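Local coordinates for protein KLLA0B12012p (Kluyveromyces lactis, PDB 6Y3P) that is the Pby1 protein, a direct partner of the mRNA decapping enzyme Dcp2, and through its C-terminal ATP-grasp domain, the part modelled here, probably binds ATP, at residues H202-L207 with N242-P247; S290-E295 with S337-K342; A237-N242 with D283-I288; R131-L134 with W140-L143; G153-K158 with Q164-S169. All coordinates share one frame; numbering follows the deposited sequence.

Contact 1: H202-L207 with N242-P247; sequences HNPLLL and NKFVPP
Pro204 sets its ring squarely on one face of the Phe244 ring, and this is where the two loops pack tightly. CG of Pro204 lies 3.6 Å from the centroid of the Phe244 ring and only 10° off its normal, a CH-pi contact over the middle of the face. CD of Pro204 follows it down, 3.7 Å from Phe244 CZ. Phe244 reaches across because its CG stands anti to the backbone N (chi1 -174°), which carries the ring straight toward the proline coming the other way. The two segments belong to different connections of the tubulin-tyrosine ligase-like, ATP-grasp fold: 202-207 lies in the loop between strands 194-200 and 215-224, whereas the loop segment 242-247 follows strand 228-239. No hydrogen bond joins them. Behind the contact, Leu205 pairs through its backbone with Val335, while Tyr200 touches the Phe244 side chain. The solvent side is looser. Leu206 is exposed and crosses Phe244 at about a right angle, its CD2 3.8 Å from Phe244 CB near the root of the side chain, with CD1 approaching the ring more distantly. At the other end the carbonyl O of His202 comes obliquely to Phe244 CE2 at 4.0 Å.

Contact 2: S290-E295 with S337-K342; sequences SHRREE and SDYQVK. With SO4 (sulfate ion), chain C; SO4 (sulfate ion), chain D.
Arg292, in the first turn of helix 290-313, folds its side chain over the ring of Tyr339 in the turn between the antiparallel strands 326-335 and 341-347, a surface contact between helix and beta hairpin in the ATP-grasp fold. Walking along the helix, Ser290 comes first and faces a sulfate ion, probably from the crystallisation liquor: its OG gives a 2.7 Å hydrogen bond to O4 of the chain C sulfate, and its backbone N a longer one to the same oxygen. Next in play is Arg292. Its chain bends at chi2, which lays the methylenes on the tyrosine; CG sits 3.8 Å from the Tyr339 ring centroid, 6° off the normal. The guanidinium then continues over CD1, its plane turned 31° from the ring. Cutting this side chain back to an alanine is likely to uncover that face of Tyr339 and leave the Glu295 carboxylate without this charged mate. Arg293 turns the other way, joining the chain D sulfate through NH1 and also pairing with Asp283. Glu295 closes the helical segment: its OE1 forms a salt bridge with Arg292 NH1 at 3.0 Å, nearly along the C-O axis of OE1 but 21° out of the guanidinium plane.

Contact 3: A237-N242 with D283-I288; sequences ALFAPN and DALKDI. With SO4 (sulfate ion), chain D.
Leu285 drives both of its methyl groups against strand 228-239 and is the residue that joins the two segments. The strand belongs to the large antiparallel sheet of this ATP-grasp domain, and Leu285 opens a type I beta turn, running to Ile288, in the connection between strand 279-281 and helix 290-313. With CG anti to its own carbonyl carbon (chi1 -56°), the leucine spreads its two branches over the strand: CD1 meets CB of Ala237 at 3.6 Å and also brushes Phe239 CZ, while CD2 comes 3.6 Å from that same CZ. The phenylalanine side chain approaches from the opposite direction and presents its edge, so CD2 lies near the ring plane and is also in contact with CE1. Phe239 is placed for this by a chi1 of -69°, which swings its CG beside the backbone N; its ring also meets that of Phe215 on the adjoining strand. A glycine in place of Leu285 would probably open a gap beside Ala237 CB and leave the Phe239 ring without this apolar neighbour at its CZ edge. All three residues are buried, and no hydrogen bond crosses. The next residue, Lys286, turns away on its own: NZ gives a 2.7 Å hydrogen bond to Asp283 O and a longer one, 3.3 Å, to O3 of the chain D sulfate.

Contact 4: R131-L134 with W140-L143; sequences RQEL and WWIL
Leu134 places one methyl, CD1, over a face of the Trp141 indole. This CH-pi contact falls on the five-membered ring, with CD1 3.7 Å from its centroid and 10° off the normal. The rest of the touching is plain packing at the other end of the indole. CB of Glu133 lies 3.9 Å from Trp141 CZ2, reached obliquely to the ring, and the Glu133 carboxylate plane is turned 66° from the indole. Trp141 can meet both residues because its chi1 of -59° puts CG beside the backbone N and sends the indole toward the helix. No hydrogen bond crosses the contact. The pair closes a short helix-to-strand connection: helix 128-136 packs on strand 140-145, an inner strand of the five-stranded antiparallel sheet. There Trp141 also touches Val197 of strand 194-200 and meets the ring of Phe157 on the other neighbouring strand, while Leu134 reaches Leu124 of helix 120-125 and Ile160 of helix 160-171.

Contact 5: G153-K158 with Q164-S169; sequences GIRIFK and QAIFDS
Arg155 lays the face of its guanidinium over the side chain of Ile166, whose CG1 stands 3.8 Å from Arg155 CZ, above the centre of the group. The two chains slide past each other in opposite directions, and CG2 of the isoleucine meets the arginine CD, also at 3.8 Å. A bend at chi3 (68°) turns the guanidinium so that its edge faces Ser169. NH1 of Arg155 gives a 2.9 Å hydrogen bond to Ser169 OG, which lies close to the guanidinium plane although the N-H...O angle is a bent 134°. The same hydroxyl bonds back to the carbonyl O of Ile166, 2.7 Å away. This is a helix packed on the antiparallel sheet of the ATP-grasp domain: the chain leaves strand 154-157 and turns back as helix 160-171, the segment axes running at 147°, 9.8 Å apart. Arg155 NE also forms a salt bridge with Asp252. CD1 of Ile166 reaches Phe157 CB at 3.8 Å, the two side chains crossing at about a right angle.

Overall arrangement
From the N terminus, contact 4 closes the short connection from helix 128-136 to strand 140-145. Contact 5 follows, closing the turn from strand 154-157 into helix 160-171; strands 140-145 and 154-157 pair, so the two contacts touch. Contact 1 closes the excursion through strands 215-224 and 228-239, and contact 3 the one from strand 228-239 to the loop before helix 290-313. These two cross: their segments alternate along the chain, and 237-242 and 242-247 share Asn242. Contact 1 also reaches the five-stranded sheet, with His202 against Trp140 and Pro247 against Ile156. Contact 2 closes the last stretch, from that helix to strand 341-347, joined to contact 3 through Arg293 and to contact 1 through Ser337.

Contact 1: H202-L207 with N242-P247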
# COMPACT_ATOMS: atom_id res chain seq x y z
N HIS A 202 11.86 -14.29 5.60
CA HIS A 202 12.38 -15.10 6.72
C HIS A 202 13.34 -14.30 7.60
O HIS A 202 13.55 -14.61 8.77
CB HIS A 202 13.09 -16.36 6.17
CG HIS A 202 14.48 -16.11 5.64
ND1 HIS A 202 14.69 -15.48 4.42
CD2 HIS A 202 15.68 -16.38 6.21
CE1 HIS A 202 16.02 -15.39 4.29
NE2 HIS A 202 16.65 -15.91 5.34
N ASN A 203 13.85 -13.24 6.99
CA ASN A 203 14.90 -12.28 7.31
C ASN A 203 14.35 -10.91 7.88
O ASN A 203 14.87 -9.90 7.44
CB ASN A 203 15.48 -11.99 5.89
CG ASN A 203 16.93 -11.66 5.81
OD1 ASN A 203 17.75 -12.10 6.61
ND2 ASN A 203 17.28 -10.96 4.76
N PRO A 204 13.32 -10.74 8.74
CA PRO A 204 12.91 -9.37 9.09
C PRO A 204 13.93 -8.59 9.91
O PRO A 204 14.65 -9.19 10.67
CB PRO A 204 11.59 -9.58 9.86
CG PRO A 204 11.77 -10.86 10.51
CD PRO A 204 12.48 -11.72 9.47
N LEU A 205 14.02 -7.27 9.72
CA LEU A 205 14.92 -6.40 10.48
C LEU A 205 14.38 -6.34 11.91
O LEU A 205 13.21 -6.01 12.15
CB LEU A 205 14.95 -4.98 9.86
CG LEU A 205 15.77 -3.90 10.58
CD1 LEU A 205 17.23 -4.31 10.76
CD2 LEU A 205 15.67 -2.57 9.84
N LEU A 206 15.24 -6.77 12.85
CA LEU A 206 14.95 -6.85 14.29
C LEU A 206 15.82 -5.87 15.02
O LEU A 206 17.04 -5.94 14.93
CB LEU A 206 15.15 -8.29 14.81
CG LEU A 206 14.29 -9.33 14.06
CD1 LEU A 206 14.70 -10.76 14.43
CD2 LEU A 206 12.78 -9.04 14.25
N LEU A 207 15.16 -4.92 15.70
CA LEU A 207 15.78 -3.80 16.40
C LEU A 207 15.76 -4.04 17.86
O LEU A 207 14.77 -4.58 18.36
CB LEU A 207 15.04 -2.47 16.08
CG LEU A 207 15.00 -2.07 14.57
CD1 LEU A 207 14.16 -0.81 14.34
CD2 LEU A 207 16.42 -1.90 14.00
N ASN A 242 4.20 -9.49 19.50
CA ASN A 242 5.13 -10.44 20.08
C ASN A 242 6.51 -10.44 19.43
O ASN A 242 6.68 -9.96 18.30
CB ASN A 242 4.48 -11.83 20.04
CG ASN A 242 3.09 -11.85 20.67
OD1 ASN A 242 2.07 -12.06 19.99
ND2 ASN A 242 3.02 -11.52 21.97
N LYS A 243 7.52 -10.94 20.16
CA LYS A 243 8.89 -11.04 19.67
C LYS A 243 8.91 -12.06 18.53
O LYS A 243 8.24 -13.09 18.61
CB LYS A 243 9.86 -11.48 20.79
CG LYS A 243 9.85 -10.59 22.03
CD LYS A 243 11.13 -10.75 22.86
CE LYS A 243 11.03 -10.25 24.29
NZ LYS A 243 10.51 -8.86 24.40
N PHE A 244 9.63 -11.73 17.45
CA PHE A 244 9.73 -12.60 16.29
C PHE A 244 10.44 -13.92 16.63
O PHE A 244 11.52 -13.92 17.24
CB PHE A 244 10.41 -11.89 15.12
CG PHE A 244 10.42 -12.68 13.84
CD1 PHE A 244 9.29 -12.74 13.03
CD2 PHE A 244 11.58 -13.34 13.42
CE1 PHE A 244 9.31 -13.46 11.83
CE2 PHE A 244 11.60 -14.06 12.22
CZ PHE A 244 10.47 -14.12 11.44
N VAL A 245 9.80 -15.03 16.28
CA VAL A 245 10.36 -16.36 16.50
C VAL A 245 10.38 -17.03 15.13
O VAL A 245 9.30 -17.28 14.58
CB VAL A 245 9.59 -17.21 17.57
CG1 VAL A 245 10.21 -18.60 17.72
CG2 VAL A 245 9.54 -16.50 18.93
N PRO A 246 11.58 -17.26 14.52
CA PRO A 246 11.62 -17.90 13.19
C PRO A 246 11.18 -19.37 13.18
O PRO A 246 11.70 -20.17 13.97
CB PRO A 246 13.07 -17.73 12.74
CG PRO A 246 13.84 -17.59 13.98
CD PRO A 246 12.94 -17.00 15.03
N PRO A 247 10.25 -19.74 12.27
CA PRO A 247 9.78 -21.14 12.22
C PRO A 247 10.83 -22.16 11.77
O PRO A 247 11.73 -21.82 11.00
CB PRO A 247 8.58 -21.08 11.26
CG PRO A 247 8.18 -19.62 11.25
CD PRO A 247 9.50 -18.91 11.31

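Contact 2: S290-E295 with S337-K342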
# COMPACT_ATOMS: atom_id res chain seq x y z
N SER A 290 21.32 6.33 10.43
CA SER A 290 20.72 7.32 9.53
C SER A 290 20.94 7.06 8.03
O SER A 290 19.99 7.25 7.27
CB SER A 290 21.13 8.75 9.88
OG SER A 290 22.54 8.89 9.84
N HIS A 291 22.11 6.59 7.61
CA HIS A 291 22.36 6.30 6.19
C HIS A 291 21.51 5.11 5.72
O HIS A 291 21.16 5.05 4.55
CB HIS A 291 23.85 6.10 5.90
CG HIS A 291 24.39 4.80 6.39
ND1 HIS A 291 24.94 4.67 7.67
CD2 HIS A 291 24.45 3.60 5.77
CE1 HIS A 291 25.30 3.40 7.77
NE2 HIS A 291 25.01 2.72 6.67
N ARG A 292 21.18 4.18 6.64
CA ARG A 292 20.31 3.04 6.33
C ARG A 292 18.87 3.53 6.22
O ARG A 292 18.16 3.10 5.33
CB ARG A 292 20.45 1.93 7.36
CG ARG A 292 21.80 1.23 7.35
CD ARG A 292 22.22 0.72 5.98
NE ARG A 292 23.08 -0.45 6.14
CZ ARG A 292 23.28 -1.39 5.23
NH1 ARG A 292 22.72 -1.29 4.04
NH2 ARG A 292 24.02 -2.45 5.51
N ARG A 293 18.47 4.48 7.08
CA ARG A 293 17.14 5.10 6.99
C ARG A 293 16.98 5.83 5.64
O ARG A 293 15.92 5.71 5.02
CB ARG A 293 16.91 6.07 8.16
CG ARG A 293 16.37 5.37 9.39
CD ARG A 293 16.10 6.33 10.51
NE ARG A 293 17.26 6.34 11.40
CZ ARG A 293 17.94 7.42 11.75
NH1 ARG A 293 17.56 8.61 11.31
NH2 ARG A 293 19.00 7.32 12.52
N GLU A 294 18.04 6.51 5.16
CA GLU A 294 18.04 7.23 3.89
C GLU A 294 17.98 6.30 2.68
O GLU A 294 17.26 6.60 1.73
CB GLU A 294 19.23 8.21 3.80
CG GLU A 294 18.91 9.47 3.01
CD GLU A 294 17.58 10.18 3.26
OE1 GLU A 294 17.36 10.65 4.40
OE2 GLU A 294 16.77 10.28 2.31
N GLU A 295 18.67 5.15 2.75
CA GLU A 295 18.69 4.11 1.72
C GLU A 295 17.30 3.47 1.63
O GLU A 295 16.84 3.14 0.53
CB GLU A 295 19.73 3.03 2.09
CG GLU A 295 21.15 3.33 1.66
CD GLU A 295 22.24 2.48 2.30
OE1 GLU A 295 21.93 1.36 2.77
OE2 GLU A 295 23.41 2.94 2.32
N SER A 337 16.64 -7.81 7.26
CA SER A 337 17.81 -7.56 8.10
C SER A 337 18.99 -6.90 7.35
O SER A 337 19.95 -6.48 8.00
CB SER A 337 18.24 -8.82 8.83
OG SER A 337 18.54 -9.81 7.86
N ASP A 338 18.88 -6.73 6.01
CA ASP A 338 19.89 -6.06 5.16
C ASP A 338 19.41 -4.70 4.72
O ASP A 338 19.99 -4.14 3.80
CB ASP A 338 20.28 -6.91 3.94
CG ASP A 338 20.80 -8.28 4.33
OD1 ASP A 338 21.65 -8.35 5.25
OD2 ASP A 338 20.34 -9.28 3.73
N TYR A 339 18.36 -4.16 5.42
CA TYR A 339 17.74 -2.85 5.19
C TYR A 339 17.16 -2.73 3.77
O TYR A 339 17.10 -1.63 3.22
CB TYR A 339 18.69 -1.68 5.55
CG TYR A 339 19.32 -1.83 6.92
CD1 TYR A 339 20.54 -2.49 7.08
CD2 TYR A 339 18.71 -1.30 8.06
CE1 TYR A 339 21.13 -2.64 8.33
CE2 TYR A 339 19.28 -1.47 9.32
CZ TYR A 339 20.49 -2.13 9.45
OH TYR A 339 21.09 -2.27 10.67
N GLN A 340 16.69 -3.86 3.21
CA GLN A 340 16.05 -3.94 1.90
C GLN A 340 14.54 -3.91 2.06
O GLN A 340 14.00 -4.66 2.88
CB GLN A 340 16.53 -5.17 1.10
CG GLN A 340 18.05 -5.23 0.81
CD GLN A 340 18.59 -3.90 0.33
OE1 GLN A 340 18.31 -3.45 -0.78
NE2 GLN A 340 19.31 -3.19 1.19
N VAL A 341 13.86 -3.04 1.31
CA VAL A 341 12.40 -2.94 1.38
C VAL A 341 11.71 -3.91 0.42
O VAL A 341 12.23 -4.23 -0.64
CB VAL A 341 11.81 -1.49 1.24
CG1 VAL A 341 12.55 -0.47 2.10
CG2 VAL A 341 11.75 -1.04 -0.21
N LYS A 342 10.52 -4.33 0.78
CA LYS A 342 9.75 -5.20 -0.06
C LYS A 342 8.33 -4.74 -0.03
O LYS A 342 7.74 -4.67 1.04
CB LYS A 342 9.96 -6.70 0.29
CG LYS A 342 11.01 -7.31 -0.67
CD LYS A 342 11.73 -8.55 -0.13
CE LYS A 342 12.73 -9.14 -1.12
NZ LYS A 342 12.09 -9.74 -2.34
S SO4 C . 24.33 7.17 12.96
O1 SO4 C . 25.45 6.24 12.99
O2 SO4 C . 24.68 8.42 13.66
O3 SO4 C . 23.17 6.58 13.60
O4 SO4 C . 24.02 7.47 11.59
S SO4 D . 19.61 11.31 13.54
O1 SO4 D . 20.72 10.35 13.52
O2 SO4 D . 20.08 12.61 13.04
O3 SO4 D . 18.54 10.82 12.67
O4 SO4 D . 19.11 11.46 14.92

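Contact 3: A237-N242 with D283-I288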
# COMPACT_ATOMS: atom_id res chain seq x y z
N ALA A 237 6.19 3.10 11.38
CA ALA A 237 6.65 1.75 11.64
C ALA A 237 5.61 1.18 12.61
O ALA A 237 5.39 1.74 13.69
CB ALA A 237 8.04 1.76 12.27
N LEU A 238 4.92 0.12 12.18
CA LEU A 238 3.86 -0.56 12.90
C LEU A 238 4.45 -1.89 13.31
O LEU A 238 4.76 -2.71 12.47
CB LEU A 238 2.60 -0.75 12.00
CG LEU A 238 2.26 0.46 11.08
CD1 LEU A 238 1.74 0.02 9.77
CD2 LEU A 238 1.31 1.39 11.70
N PHE A 239 4.69 -2.04 14.62
CA PHE A 239 5.32 -3.23 15.20
C PHE A 239 4.33 -4.32 15.56
O PHE A 239 3.19 -4.04 15.97
CB PHE A 239 6.13 -2.83 16.43
CG PHE A 239 7.35 -2.03 16.09
CD1 PHE A 239 7.29 -0.64 16.00
CD2 PHE A 239 8.58 -2.65 15.87
CE1 PHE A 239 8.43 0.11 15.68
CE2 PHE A 239 9.71 -1.91 15.53
CZ PHE A 239 9.63 -0.53 15.44
N ALA A 240 4.78 -5.58 15.42
CA ALA A 240 4.01 -6.77 15.75
C ALA A 240 3.92 -6.88 17.30
O ALA A 240 4.79 -6.33 17.99
CB ALA A 240 4.69 -8.00 15.15
N PRO A 241 2.87 -7.49 17.90
CA PRO A 241 2.78 -7.52 19.38
C PRO A 241 3.84 -8.35 20.10
O PRO A 241 4.34 -7.96 21.17
CB PRO A 241 1.36 -8.06 19.63
CG PRO A 241 1.03 -8.87 18.43
CD PRO A 241 1.70 -8.16 17.27
N ASN A 242 4.20 -9.49 19.50
CA ASN A 242 5.13 -10.44 20.08
C ASN A 242 6.51 -10.44 19.43
O ASN A 242 6.68 -9.96 18.30
CB ASN A 242 4.48 -11.83 20.04
CG ASN A 242 3.09 -11.85 20.67
OD1 ASN A 242 2.07 -12.06 19.99
ND2 ASN A 242 3.02 -11.52 21.97
N ASP A 283 11.49 7.47 11.24
CA ASP A 283 12.72 8.22 11.47
C ASP A 283 13.12 8.33 12.93
O ASP A 283 14.26 8.66 13.23
CB ASP A 283 12.69 9.62 10.81
CG ASP A 283 14.08 10.23 10.61
OD1 ASP A 283 14.90 9.60 9.89
OD2 ASP A 283 14.37 11.27 11.23
N ALA A 284 12.18 8.05 13.84
CA ALA A 284 12.45 8.07 15.27
C ALA A 284 13.17 6.78 15.71
O ALA A 284 13.55 6.69 16.86
CB ALA A 284 11.14 8.24 16.05
N LEU A 285 13.31 5.76 14.81
CA LEU A 285 13.99 4.51 15.16
C LEU A 285 15.52 4.72 14.97
O LEU A 285 16.04 4.64 13.87
CB LEU A 285 13.44 3.35 14.32
CG LEU A 285 11.91 3.10 14.41
CD1 LEU A 285 11.44 2.15 13.31
CD2 LEU A 285 11.50 2.57 15.81
N LYS A 286 16.22 5.09 16.07
CA LYS A 286 17.64 5.43 16.02
C LYS A 286 18.55 4.21 15.95
O LYS A 286 19.72 4.36 15.59
CB LYS A 286 18.05 6.39 17.14
CG LYS A 286 17.24 7.70 17.18
CD LYS A 286 17.20 8.47 15.86
CE LYS A 286 16.36 9.72 15.98
NZ LYS A 286 15.98 10.27 14.64
N ASP A 287 18.02 3.00 16.23
CA ASP A 287 18.80 1.77 16.09
C ASP A 287 19.00 1.40 14.61
O ASP A 287 19.85 0.56 14.28
CB ASP A 287 18.21 0.64 16.93
CG ASP A 287 18.54 0.78 18.40
OD1 ASP A 287 19.52 1.51 18.75
OD2 ASP A 287 17.92 0.08 19.20
N ILE A 288 18.32 2.15 13.72
CA ILE A 288 18.56 2.05 12.28
C ILE A 288 19.57 3.18 12.01
O ILE A 288 19.20 4.33 12.21
CB ILE A 288 17.28 2.20 11.39
CG1 ILE A 288 16.19 1.18 11.79
CG2 ILE A 288 17.64 2.04 9.89
CD1 ILE A 288 14.80 1.47 11.19
S SO4 D . 19.61 11.31 13.54
O1 SO4 D . 20.72 10.35 13.52
O2 SO4 D . 20.08 12.61 13.04
O3 SO4 D . 18.54 10.82 12.67
O4 SO4 D . 19.11 11.46 14.92

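Contact 4: R131-L134 with W140-L143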
# COMPACT_ATOMS: atom_id res chain seq x y z
N ARG A 131 4.95 -21.96 -10.63
CA ARG A 131 5.77 -23.17 -10.84
C ARG A 131 7.24 -22.79 -11.08
O ARG A 131 8.13 -23.33 -10.42
CB ARG A 131 5.23 -23.99 -12.03
CG ARG A 131 6.12 -25.15 -12.52
CD ARG A 131 5.90 -26.42 -11.73
NE ARG A 131 6.03 -27.62 -12.57
CZ ARG A 131 5.33 -28.73 -12.40
NH1 ARG A 131 5.51 -29.77 -13.20
NH2 ARG A 131 4.42 -28.81 -11.43
N GLN A 132 7.45 -21.83 -12.00
CA GLN A 132 8.75 -21.34 -12.42
C GLN A 132 9.50 -20.68 -11.29
O GLN A 132 10.71 -20.88 -11.16
CB GLN A 132 8.61 -20.39 -13.61
CG GLN A 132 9.73 -20.57 -14.61
CD GLN A 132 9.46 -19.92 -15.93
OE1 GLN A 132 8.81 -18.86 -16.02
NE2 GLN A 132 10.05 -20.48 -16.97
N GLU A 133 8.79 -19.95 -10.44
CA GLU A 133 9.34 -19.30 -9.27
C GLU A 133 9.85 -20.33 -8.25
O GLU A 133 10.99 -20.22 -7.79
CB GLU A 133 8.26 -18.41 -8.63
CG GLU A 133 8.02 -17.11 -9.37
CD GLU A 133 9.17 -16.11 -9.33
OE1 GLU A 133 9.89 -16.07 -8.31
OE2 GLU A 133 9.34 -15.37 -10.33
N LEU A 134 9.02 -21.34 -7.92
CA LEU A 134 9.34 -22.42 -6.96
C LEU A 134 10.53 -23.25 -7.46
O LEU A 134 11.37 -23.66 -6.66
CB LEU A 134 8.09 -23.30 -6.78
CG LEU A 134 7.13 -23.04 -5.60
CD1 LEU A 134 7.04 -21.57 -5.20
CD2 LEU A 134 5.77 -23.61 -5.89
N TRP A 140 11.75 -17.87 -0.07
CA TRP A 140 10.95 -18.52 0.97
C TRP A 140 9.50 -18.20 0.63
O TRP A 140 9.21 -17.21 -0.05
CB TRP A 140 11.30 -18.04 2.39
CG TRP A 140 12.70 -18.38 2.81
CD1 TRP A 140 13.86 -17.99 2.21
CD2 TRP A 140 13.08 -19.20 3.92
NE1 TRP A 140 14.94 -18.53 2.87
CE2 TRP A 140 14.49 -19.26 3.94
CE3 TRP A 140 12.36 -19.90 4.90
CZ2 TRP A 140 15.19 -19.96 4.92
CZ3 TRP A 140 13.06 -20.62 5.85
CH2 TRP A 140 14.46 -20.65 5.85
N TRP A 141 8.59 -19.08 1.04
CA TRP A 141 7.20 -18.94 0.68
C TRP A 141 6.33 -19.31 1.81
O TRP A 141 6.71 -20.08 2.70
CB TRP A 141 6.85 -19.85 -0.53
CG TRP A 141 7.65 -19.56 -1.75
CD1 TRP A 141 8.85 -20.11 -2.09
CD2 TRP A 141 7.38 -18.53 -2.72
NE1 TRP A 141 9.34 -19.50 -3.22
CE2 TRP A 141 8.45 -18.55 -3.64
CE3 TRP A 141 6.32 -17.65 -2.93
CZ2 TRP A 141 8.45 -17.74 -4.79
CZ3 TRP A 141 6.33 -16.83 -4.05
CH2 TRP A 141 7.39 -16.88 -4.97
N ILE A 142 5.13 -18.82 1.75
CA ILE A 142 4.14 -19.15 2.73
C ILE A 142 2.87 -19.59 2.00
O ILE A 142 2.51 -19.02 0.96
CB ILE A 142 4.04 -17.97 3.74
CG1 ILE A 142 3.71 -18.50 5.10
CG2 ILE A 142 3.14 -16.81 3.31
CD1 ILE A 142 4.42 -17.83 6.05
N LEU A 143 2.29 -20.72 2.46
CA LEU A 143 1.06 -21.29 1.92
C LEU A 143 -0.08 -20.86 2.86
O LEU A 143 -0.23 -21.41 3.95
CB LEU A 143 1.15 -22.82 1.79
CG LEU A 143 -0.14 -23.53 1.31
CD1 LEU A 143 -0.41 -23.29 -0.18
CD2 LEU A 143 -0.12 -25.00 1.65

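Contact 5: G153-K158 with Q164-S169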
# COMPACT_ATOMS: atom_id res chain seq x y z
N GLY A 153 -3.95 -23.74 8.75
CA GLY A 153 -2.80 -22.96 9.19
C GLY A 153 -1.83 -22.59 8.10
O GLY A 153 -1.57 -23.40 7.20
N ILE A 154 -1.27 -21.35 8.17
CA ILE A 154 -0.32 -20.86 7.18
C ILE A 154 1.09 -21.49 7.45
O ILE A 154 1.62 -21.39 8.56
CB ILE A 154 -0.32 -19.30 6.95
CG1 ILE A 154 0.62 -18.54 7.89
CG2 ILE A 154 -1.74 -18.71 7.01
CD1 ILE A 154 0.98 -17.10 7.43
N ARG A 155 1.63 -22.21 6.43
CA ARG A 155 2.89 -22.95 6.51
C ARG A 155 3.99 -22.47 5.54
O ARG A 155 3.71 -22.07 4.40
CB ARG A 155 2.62 -24.45 6.32
CG ARG A 155 1.83 -25.08 7.47
CD ARG A 155 1.70 -26.59 7.34
NE ARG A 155 2.98 -27.28 7.51
CZ ARG A 155 3.15 -28.60 7.42
NH1 ARG A 155 2.11 -29.40 7.18
NH2 ARG A 155 4.35 -29.14 7.58
N ILE A 156 5.24 -22.52 6.02
CA ILE A 156 6.45 -22.12 5.29
C ILE A 156 7.04 -23.30 4.51
O ILE A 156 6.99 -24.46 4.98
CB ILE A 156 7.51 -21.48 6.26
CG1 ILE A 156 6.97 -20.18 6.82
CG2 ILE A 156 8.86 -21.18 5.56
CD1 ILE A 156 7.71 -19.67 7.95
N PHE A 157 7.61 -23.00 3.35
CA PHE A 157 8.30 -23.95 2.48
C PHE A 157 9.20 -23.18 1.51
O PHE A 157 9.05 -21.96 1.36
CB PHE A 157 7.28 -24.79 1.70
CG PHE A 157 6.49 -24.02 0.67
CD1 PHE A 157 5.33 -23.32 1.03
CD2 PHE A 157 6.87 -24.02 -0.68
CE1 PHE A 157 4.60 -22.61 0.08
CE2 PHE A 157 6.11 -23.34 -1.63
CZ PHE A 157 4.98 -22.64 -1.25
N LYS A 158 10.09 -23.89 0.82
CA LYS A 158 10.96 -23.30 -0.20
C LYS A 158 10.90 -24.07 -1.52
O LYS A 158 11.16 -23.48 -2.56
CB LYS A 158 12.41 -23.22 0.29
CG LYS A 158 12.67 -22.11 1.31
CD LYS A 158 14.12 -21.59 1.22
CE LYS A 158 15.16 -22.52 1.82
NZ LYS A 158 14.89 -22.82 3.25
N GLN A 164 4.56 -30.22 -1.50
CA GLN A 164 3.94 -31.53 -1.72
C GLN A 164 3.73 -32.29 -0.40
O GLN A 164 2.69 -32.89 -0.21
CB GLN A 164 4.77 -32.35 -2.74
CG GLN A 164 4.20 -33.76 -3.07
CD GLN A 164 2.84 -33.70 -3.74
OE1 GLN A 164 2.69 -33.30 -4.89
NE2 GLN A 164 1.81 -34.09 -3.01
N ALA A 165 4.74 -32.23 0.51
CA ALA A 165 4.71 -32.87 1.83
C ALA A 165 3.69 -32.17 2.73
O ALA A 165 3.01 -32.84 3.51
CB ALA A 165 6.10 -32.81 2.45
N ILE A 166 3.55 -30.84 2.61
CA ILE A 166 2.58 -30.07 3.38
C ILE A 166 1.16 -30.56 3.00
O ILE A 166 0.39 -30.94 3.90
CB ILE A 166 2.74 -28.54 3.16
CG1 ILE A 166 4.06 -28.01 3.77
CG2 ILE A 166 1.52 -27.77 3.73
CD1 ILE A 166 4.40 -26.58 3.35
N PHE A 167 0.86 -30.60 1.67
CA PHE A 167 -0.44 -31.06 1.14
C PHE A 167 -0.77 -32.49 1.49
O PHE A 167 -1.92 -32.78 1.79
CB PHE A 167 -0.55 -30.81 -0.38
CG PHE A 167 -1.11 -29.45 -0.69
CD1 PHE A 167 -2.47 -29.22 -0.69
CD2 PHE A 167 -0.26 -28.36 -0.89
CE1 PHE A 167 -2.98 -27.94 -0.91
CE2 PHE A 167 -0.77 -27.09 -1.16
CZ PHE A 167 -2.13 -26.88 -1.14
N ASP A 168 0.23 -33.39 1.45
CA ASP A 168 0.10 -34.81 1.81
C ASP A 168 -0.30 -34.94 3.28
O ASP A 168 -1.16 -35.76 3.61
CB ASP A 168 1.45 -35.53 1.59
CG ASP A 168 1.82 -35.88 0.16
OD1 ASP A 168 1.03 -35.58 -0.75
OD2 ASP A 168 2.91 -36.43 -0.05
N SER A 169 0.33 -34.13 4.16
CA SER A 169 0.06 -34.12 5.60
C SER A 169 -1.33 -33.56 5.95
O SER A 169 -1.82 -33.83 7.05
CB SER A 169 1.17 -33.41 6.36
OG SER A 169 1.07 -32.00 6.31